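PDB 4KPP: putative uncharacterized protein from Archaeoglobus fulgidus, which probably moves calcium ions across the membrane in exchange for protons, as a member of the sodium/calcium exchanger family. Local coordinates for residues 52-56 with 193-198; 118-123 with 262-266. All coordinates share one frame; numbering follows the deposited sequence.

Interaction 1 of 2, residues 52-56 with 193-198; sequences WAAET and VPAYLC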
ATOM      1  N   TRP A  52       1.662  13.421   7.665  1.00 31.27           N
ATOM      2  CA  TRP A  52       1.505  14.471   8.667  1.00 29.45           C
ATOM      3  C   TRP A  52       0.336  15.374   8.315  1.00 28.14           C
ATOM      4  O   TRP A  52      -0.429  15.785   9.190  1.00 30.71           O
ATOM      5  CB  TRP A  52       2.781  15.309   8.775  1.00 34.27           C
ATOM      6  CG  TRP A  52       3.899  14.614   9.477  1.00 39.06           C
ATOM      7  CD1 TRP A  52       3.821  13.458  10.197  1.00 42.24           C
ATOM      8  CD2 TRP A  52       5.270  15.027   9.528  1.00 38.74           C
ATOM      9  NE1 TRP A  52       5.058  13.127  10.696  1.00 42.03           N
ATOM     10  CE2 TRP A  52       5.964  14.074  10.300  1.00 40.30           C
ATOM     11  CE3 TRP A  52       5.978  16.111   8.999  1.00 38.72           C
ATOM     12  CZ2 TRP A  52       7.330  14.171  10.554  1.00 39.84           C
ATOM     13  CZ3 TRP A  52       7.335  16.204   9.254  1.00 38.14           C
ATOM     14  CH2 TRP A  52       7.996  15.242  10.024  1.00 39.32           C
ATOM     15  N   ALA A  53       0.204  15.679   7.028  1.00 27.66           N
ATOM     16  CA  ALA A  53      -0.879  16.523   6.535  1.00 29.97           C
ATOM     17  C   ALA A  53      -2.241  15.839   6.648  1.00 30.52           C
ATOM     18  O   ALA A  53      -3.231  16.464   7.022  1.00 26.21           O
ATOM     19  CB  ALA A  53      -0.614  16.927   5.094  1.00 30.66           C
ATOM     20  N   ALA A  54      -2.282  14.552   6.316  1.00 33.93           N
ATOM     21  CA  ALA A  54      -3.523  13.783   6.341  1.00 31.84           C
ATOM     22  C   ALA A  54      -4.025  13.570   7.763  1.00 28.93           C
ATOM     23  O   ALA A  54      -5.227  13.528   8.003  1.00 29.66           O
ATOM     24  CB  ALA A  54      -3.332  12.447   5.642  1.00 32.70           C
ATOM     25  N   GLU A  55      -3.095  13.435   8.702  1.00 30.10           N
ATOM     26  CA  GLU A  55      -3.438  13.189  10.098  1.00 33.42           C
ATOM     27  C   GLU A  55      -3.971  14.444  10.781  1.00 32.48           C
ATOM     28  O   GLU A  55      -4.797  14.362  11.690  1.00 35.54           O
ATOM     29  CB  GLU A  55      -2.229  12.639  10.859  1.00 40.66           C
ATOM     30  CG  GLU A  55      -1.891  11.199  10.512  1.00 48.83           C
ATOM     31  CD  GLU A  55      -0.543  10.764  11.052  1.00 57.99           C
ATOM     32  OE1 GLU A  55       0.297  11.642  11.348  1.00 59.35           O
ATOM     33  OE2 GLU A  55      -0.322   9.541  11.178  1.00 62.70           O
ATOM     34  N   THR A  56      -3.492  15.600  10.339  1.00 32.28           N
ATOM     35  CA  THR A  56      -3.976  16.873  10.851  1.00 30.45           C
ATOM     36  C   THR A  56      -5.387  17.128  10.340  1.00 35.25           C
ATOM     37  O   THR A  56      -6.272  17.537  11.096  1.00 37.74           O
ATOM     38  CB  THR A  56      -3.066  18.025  10.408  1.00 25.95           C
ATOM     39  OG1 THR A  56      -1.726  17.760  10.831  1.00 26.91           O
ATOM     40  CG2 THR A  56      -3.533  19.340  11.008  1.00 24.03           C
ATOM     41  N   VAL A 193       4.352  16.264  14.782  1.00 42.37           N
ATOM     42  CA  VAL A 193       3.998  17.305  13.816  1.00 43.32           C
ATOM     43  C   VAL A 193       2.493  17.621  13.711  1.00 42.15           C
ATOM     44  O   VAL A 193       2.118  18.794  13.734  1.00 46.93           O
ATOM     45  CB  VAL A 193       4.629  17.035  12.424  1.00 46.14           C
ATOM     46  CG1 VAL A 193       4.090  18.009  11.386  1.00 43.55           C
ATOM     47  CG2 VAL A 193       6.146  17.126  12.513  1.00 46.04           C
ATOM     48  N   PRO A 194       1.626  16.591  13.603  1.00 39.68           N
ATOM     49  CA  PRO A 194       0.190  16.904  13.550  1.00 37.32           C
ATOM     50  C   PRO A 194      -0.330  17.644  14.787  1.00 36.84           C
ATOM     51  O   PRO A 194      -1.233  18.473  14.661  1.00 36.45           O
ATOM     52  CB  PRO A 194      -0.464  15.523  13.452  1.00 39.40           C
ATOM     53  CG  PRO A 194       0.577  14.663  12.821  1.00 38.27           C
ATOM     54  CD  PRO A 194       1.877  15.155  13.376  1.00 36.69           C
ATOM     55  N   ALA A 195       0.231  17.353  15.958  1.00 35.71           N
ATOM     56  CA  ALA A 195      -0.181  18.030  17.185  1.00 35.10           C
ATOM     57  C   ALA A 195       0.175  19.515  17.139  1.00 38.16           C
ATOM     58  O   ALA A 195      -0.589  20.360  17.602  1.00 41.58           O
ATOM     59  CB  ALA A 195       0.440  17.361  18.403  1.00 33.82           C
ATOM     60  N   TYR A 196       1.338  19.825  16.580  1.00 39.92           N
ATOM     61  CA  TYR A 196       1.750  21.211  16.387  1.00 40.98           C
ATOM     62  C   TYR A 196       0.879  21.906  15.346  1.00 40.95           C
ATOM     63  O   TYR A 196       0.530  23.076  15.497  1.00 43.89           O
ATOM     64  CB  TYR A 196       3.225  21.282  15.983  1.00 39.62           C
ATOM     65  CG  TYR A 196       3.615  22.541  15.232  1.00 38.46           C
ATOM     66  CD1 TYR A 196       3.550  23.793  15.836  1.00 37.60           C
ATOM     67  CD2 TYR A 196       4.072  22.473  13.922  1.00 37.71           C
ATOM     68  CE1 TYR A 196       3.915  24.939  15.152  1.00 37.33           C
ATOM     69  CE2 TYR A 196       4.441  23.611  13.230  1.00 36.32           C
ATOM     70  CZ  TYR A 196       4.361  24.839  13.848  1.00 38.17           C
ATOM     71  OH  TYR A 196       4.729  25.969  13.157  1.00 41.46           O
ATOM     72  N   LEU A 197       0.528  21.183  14.287  1.00 35.75           N
ATOM     73  CA  LEU A 197      -0.338  21.738  13.256  1.00 37.20           C
ATOM     74  C   LEU A 197      -1.748  21.984  13.795  1.00 35.97           C
ATOM     75  O   LEU A 197      -2.392  22.971  13.446  1.00 35.69           O
ATOM     76  CB  LEU A 197      -0.367  20.833  12.022  1.00 36.77           C
ATOM     77  CG  LEU A 197       0.966  20.714  11.278  1.00 37.39           C
ATOM     78  CD1 LEU A 197       0.871  19.718  10.130  1.00 36.61           C
ATOM     79  CD2 LEU A 197       1.432  22.079  10.777  1.00 36.63           C
ATOM     80  N   CYS A 198      -2.217  21.093  14.663  1.00 37.30           N
ATOM     81  CA  CYS A 198      -3.526  21.258  15.291  1.00 40.11           C
ATOM     82  C   CYS A 198      -3.558  22.402  16.304  1.00 40.29           C
ATOM     83  O   CYS A 198      -4.630  22.879  16.672  1.00 43.76           O
ATOM     84  CB  CYS A 198      -3.980  19.955  15.958  1.00 38.79           C
ATOM     85  SG  CYS A 198      -4.556  18.687  14.807  1.00 52.08           S
TER
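Trp52 keeps CG beside its own backbone N (chi1 -74°), which lays the indole against Val193; there CG1 stands anti to N (chi1 172°), leaving CG2 to lie over the ring. The result is a CH-pi contact: Val193 CG2 sits 3.4 Å from the centroid of the Trp52 six-membered ring and 4° off its normal. Val193 CB backs it up, 3.6 Å from Trp52 CD2. With an alanine here, Val193 CG2 would probably lose the aromatic face it lies over, leaving a gap between the two helices.

The next turn is held differently. Thr56 OG1 donates to Trp52 O at 2.9 Å, within its own helix, and Thr56 N reaches the same oxygen from the opposite face at 3.3 Å. Placed this way, the hydroxyl faces carbon: Thr56 OG1 lies 3.3 Å from Leu197 CD1 and 3.4 Å from Pro194 CA. At the other end of the proline ring, Glu55 OE1 comes within 3.4 Å of Pro194 CG.

No hydrogen bond crosses between the two segments, whose axes approach to 8.7 Å. The Thr56 hydroxyl, bonded within its own helix, thus becomes packing surface, and van der Waals and CH-pi contacts join this end of helix 32-60 to the short helix 193-199.

Interaction 2 of 2, residues 118-123 with 262-266; sequences LVAFIA and AIYFV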
ATOM      1  N   LEU A 118       6.302  -8.143  10.204  1.00 33.94           N
ATOM      2  CA  LEU A 118       7.266  -7.330  10.942  1.00 36.78           C
ATOM      3  C   LEU A 118       6.574  -6.576  12.072  1.00 35.71           C
ATOM      4  O   LEU A 118       6.978  -6.674  13.233  1.00 36.31           O
ATOM      5  CB  LEU A 118       7.952  -6.341   9.996  1.00 39.18           C
ATOM      6  CG  LEU A 118       9.281  -5.656  10.342  1.00 48.18           C
ATOM      7  CD1 LEU A 118       9.133  -4.140  10.251  1.00 51.81           C
ATOM      8  CD2 LEU A 118       9.842  -6.073  11.701  1.00 49.72           C
ATOM      9  N   VAL A 119       5.530  -5.832  11.723  1.00 33.07           N
ATOM     10  CA  VAL A 119       4.784  -5.047  12.698  1.00 31.14           C
ATOM     11  C   VAL A 119       4.228  -5.929  13.816  1.00 32.75           C
ATOM     12  O   VAL A 119       4.274  -5.558  14.990  1.00 33.44           O
ATOM     13  CB  VAL A 119       3.656  -4.240  12.023  1.00 27.20           C
ATOM     14  CG1 VAL A 119       2.739  -3.613  13.058  1.00 26.65           C
ATOM     15  CG2 VAL A 119       4.251  -3.168  11.122  1.00 27.35           C
ATOM     16  N   ALA A 120       3.727  -7.104  13.448  1.00 30.80           N
ATOM     17  CA  ALA A 120       3.214  -8.050  14.435  1.00 31.77           C
ATOM     18  C   ALA A 120       4.320  -8.533  15.372  1.00 30.98           C
ATOM     19  O   ALA A 120       4.121  -8.609  16.583  1.00 32.80           O
ATOM     20  CB  ALA A 120       2.532  -9.229  13.750  1.00 30.74           C
ATOM     21  N   PHE A 121       5.483  -8.855  14.808  1.00 33.70           N
ATOM     22  CA  PHE A 121       6.626  -9.317  15.602  1.00 43.43           C
ATOM     23  C   PHE A 121       7.119  -8.269  16.594  1.00 43.28           C
ATOM     24  O   PHE A 121       7.445  -8.589  17.737  1.00 43.69           O
ATOM     25  CB  PHE A 121       7.780  -9.752  14.695  1.00 51.09           C
ATOM     26  CG  PHE A 121       7.639 -11.148  14.164  1.00 59.57           C
ATOM     27  CD1 PHE A 121       7.112 -12.156  14.955  1.00 62.16           C
ATOM     28  CD2 PHE A 121       8.030 -11.452  12.869  1.00 62.44           C
ATOM     29  CE1 PHE A 121       6.979 -13.445  14.466  1.00 62.89           C
ATOM     30  CE2 PHE A 121       7.900 -12.737  12.373  1.00 63.15           C
ATOM     31  CZ  PHE A 121       7.374 -13.735  13.172  1.00 62.49           C
ATOM     32  N   ILE A 122       7.182  -7.017  16.149  1.00 40.60           N
ATOM     33  CA  ILE A 122       7.609  -5.924  17.012  1.00 39.94           C
ATOM     34  C   ILE A 122       6.587  -5.708  18.122  1.00 43.69           C
ATOM     35  O   ILE A 122       6.947  -5.455  19.272  1.00 45.44           O
ATOM     36  CB  ILE A 122       7.813  -4.626  16.212  1.00 38.42           C
ATOM     37  CG1 ILE A 122       8.947  -4.809  15.200  1.00 37.82           C
ATOM     38  CG2 ILE A 122       8.107  -3.455  17.142  1.00 39.17           C
ATOM     39  CD1 ILE A 122       9.241  -3.575  14.383  1.00 37.40           C
ATOM     40  N   ALA A 123       5.310  -5.828  17.767  1.00 44.15           N
ATOM     41  CA  ALA A 123       4.227  -5.718  18.736  1.00 45.11           C
ATOM     42  C   ALA A 123       4.321  -6.820  19.790  1.00 47.95           C
ATOM     43  O   ALA A 123       4.004  -6.602  20.960  1.00 48.84           O
ATOM     44  CB  ALA A 123       2.878  -5.760  18.035  1.00 41.32           C
ATOM     45  N   ALA A 262       3.801   2.913  11.175  1.00 32.23           N
ATOM     46  CA  ALA A 262       3.199   1.770  11.854  1.00 32.22           C
ATOM     47  C   ALA A 262       4.022   1.343  13.068  1.00 37.40           C
ATOM     48  O   ALA A 262       3.465   1.086  14.133  1.00 41.25           O
ATOM     49  CB  ALA A 262       3.023   0.605  10.894  1.00 29.83           C
ATOM     50  N   ILE A 263       5.343   1.270  12.904  1.00 36.94           N
ATOM     51  CA  ILE A 263       6.231   0.899  14.006  1.00 36.43           C
ATOM     52  C   ILE A 263       6.165   1.923  15.136  1.00 38.47           C
ATOM     53  O   ILE A 263       6.170   1.562  16.314  1.00 43.09           O
ATOM     54  CB  ILE A 263       7.703   0.767  13.550  1.00 36.23           C
ATOM     55  CG1 ILE A 263       7.825  -0.175  12.351  1.00 35.70           C
ATOM     56  CG2 ILE A 263       8.579   0.294  14.700  1.00 37.29           C
ATOM     57  CD1 ILE A 263       7.078  -1.469  12.505  1.00 37.07           C
ATOM     58  N   TYR A 264       6.105   3.198  14.767  1.00 39.11           N
ATOM     59  CA  TYR A 264       6.035   4.285  15.740  1.00 43.23           C
ATOM     60  C   TYR A 264       4.801   4.156  16.628  1.00 42.27           C
ATOM     61  O   TYR A 264       4.882   4.316  17.847  1.00 41.12           O
ATOM     62  CB  TYR A 264       6.033   5.641  15.025  1.00 48.83           C
ATOM     63  CG  TYR A 264       5.683   6.819  15.910  1.00 57.44           C
ATOM     64  CD1 TYR A 264       6.643   7.416  16.719  1.00 60.67           C
ATOM     65  CD2 TYR A 264       4.396   7.343  15.926  1.00 60.83           C
ATOM     66  CE1 TYR A 264       6.327   8.496  17.526  1.00 64.48           C
ATOM     67  CE2 TYR A 264       4.071   8.422  16.730  1.00 63.84           C
ATOM     68  CZ  TYR A 264       5.040   8.994  17.527  1.00 67.75           C
ATOM     69  OH  TYR A 264       4.718  10.068  18.328  1.00 73.99           O
ATOM     70  N   PHE A 265       3.663   3.861  16.006  1.00 42.05           N
ATOM     71  CA  PHE A 265       2.403   3.718  16.726  1.00 41.12           C
ATOM     72  C   PHE A 265       2.364   2.462  17.594  1.00 40.02           C
ATOM     73  O   PHE A 265       1.653   2.419  18.595  1.00 39.69           O
ATOM     74  CB  PHE A 265       1.224   3.729  15.753  1.00 43.18           C
ATOM     75  CG  PHE A 265       0.738   5.108  15.407  1.00 48.31           C
ATOM     76  CD1 PHE A 265       0.762   6.123  16.352  1.00 52.53           C
ATOM     77  CD2 PHE A 265       0.261   5.393  14.137  1.00 45.66           C
ATOM     78  CE1 PHE A 265       0.314   7.397  16.036  1.00 53.39           C
ATOM     79  CE2 PHE A 265      -0.187   6.663  13.815  1.00 45.48           C
ATOM     80  CZ  PHE A 265      -0.161   7.666  14.765  1.00 49.71           C
ATOM     81  N   VAL A 266       3.122   1.441  17.206  1.00 36.89           N
ATOM     82  CA  VAL A 266       3.227   0.231  18.014  1.00 39.86           C
ATOM     83  C   VAL A 266       3.950   0.518  19.329  1.00 43.85           C
ATOM     84  O   VAL A 266       3.482   0.137  20.399  1.00 42.49           O
ATOM     85  CB  VAL A 266       3.951  -0.901  17.257  1.00 39.82           C
ATOM     86  CG1 VAL A 266       4.339  -2.023  18.210  1.00 40.60           C
ATOM     87  CG2 VAL A 266       3.075  -1.432  16.136  1.00 39.84           C
TER
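Ala262 O is gripped twice, by Val266 N at 3.1 Å along its own helix and by Ser274 OG from helix 271-285, while the Ala262 methyl meets Val119 CG2 across the contact. The carbonyl thus serves helix 242-267 and its neighbour, and the meeting of 118-123 with 262-266 itself is wholly apolar, with no hydrogen bond between the segments.

Ile263 carries one half of it. Its CG1 lies beside the backbone N (chi1 -53°) and chi2 of -47° turns CD1 back, which brings that methyl nearer the other helix than the CB direction alone would suggest. Three residues receive it: Ile263 CD1 is 3.6 Å from Val119 CG2, 3.6 Å from Ile122 CD1 and, more loosely, 4.1 Å from Leu118 CD1. The Ile122 and Ile263 side chains cross at roughly a right angle, methyl end to methyl end.

Val266 carries the other half, one turn on. Its two methyls divide the work: Val266 CG2 lies 3.8 Å from Val119 CG1, and Val266 CG1 comes to 3.7 Å from Ala123 CA. The small Ala123 side chain probably allows this approach to the main chain. Val119 links both halves, one branch going to each.

The segment axes run nearly parallel, 19° apart in direction and 9.9 Å at closest approach. The side chain of Ala123 is about 14 Å from the bound calcium, consistent with packing between two predicted transmembrane helices, apart from that metal site. Met275 and Leu278 of helix 271-285 touch Val119, Val271 touches Ala123 and Ser274 touches Val266, making that helix a third member of the cluster; helix 338-353 meets Ala120 and Phe121 through Ala341, Trp338 and Ser342.

The segments interleave along the chain, in the order 52-56, 118-123, 193-198, 262-266, so each contact encloses one segment of the other. No helix is shared: interaction 1 joins helices 32-60 and 193-199, interaction 2 joins helices 96-127 and 242-267. Their centres are 21 Å apart, yet they meet at one point, where Glu55 OE2 packs 3.9 Å from Phe265 CE2. Interaction 2 pairs a segment from each of the two sodium/calcium exchanger regions of the chain, whereas interaction 1 lies farther from the middle of the molecule. Each contact joins helices distant in sequence, and the two pairs of helices touch through that one packing contact.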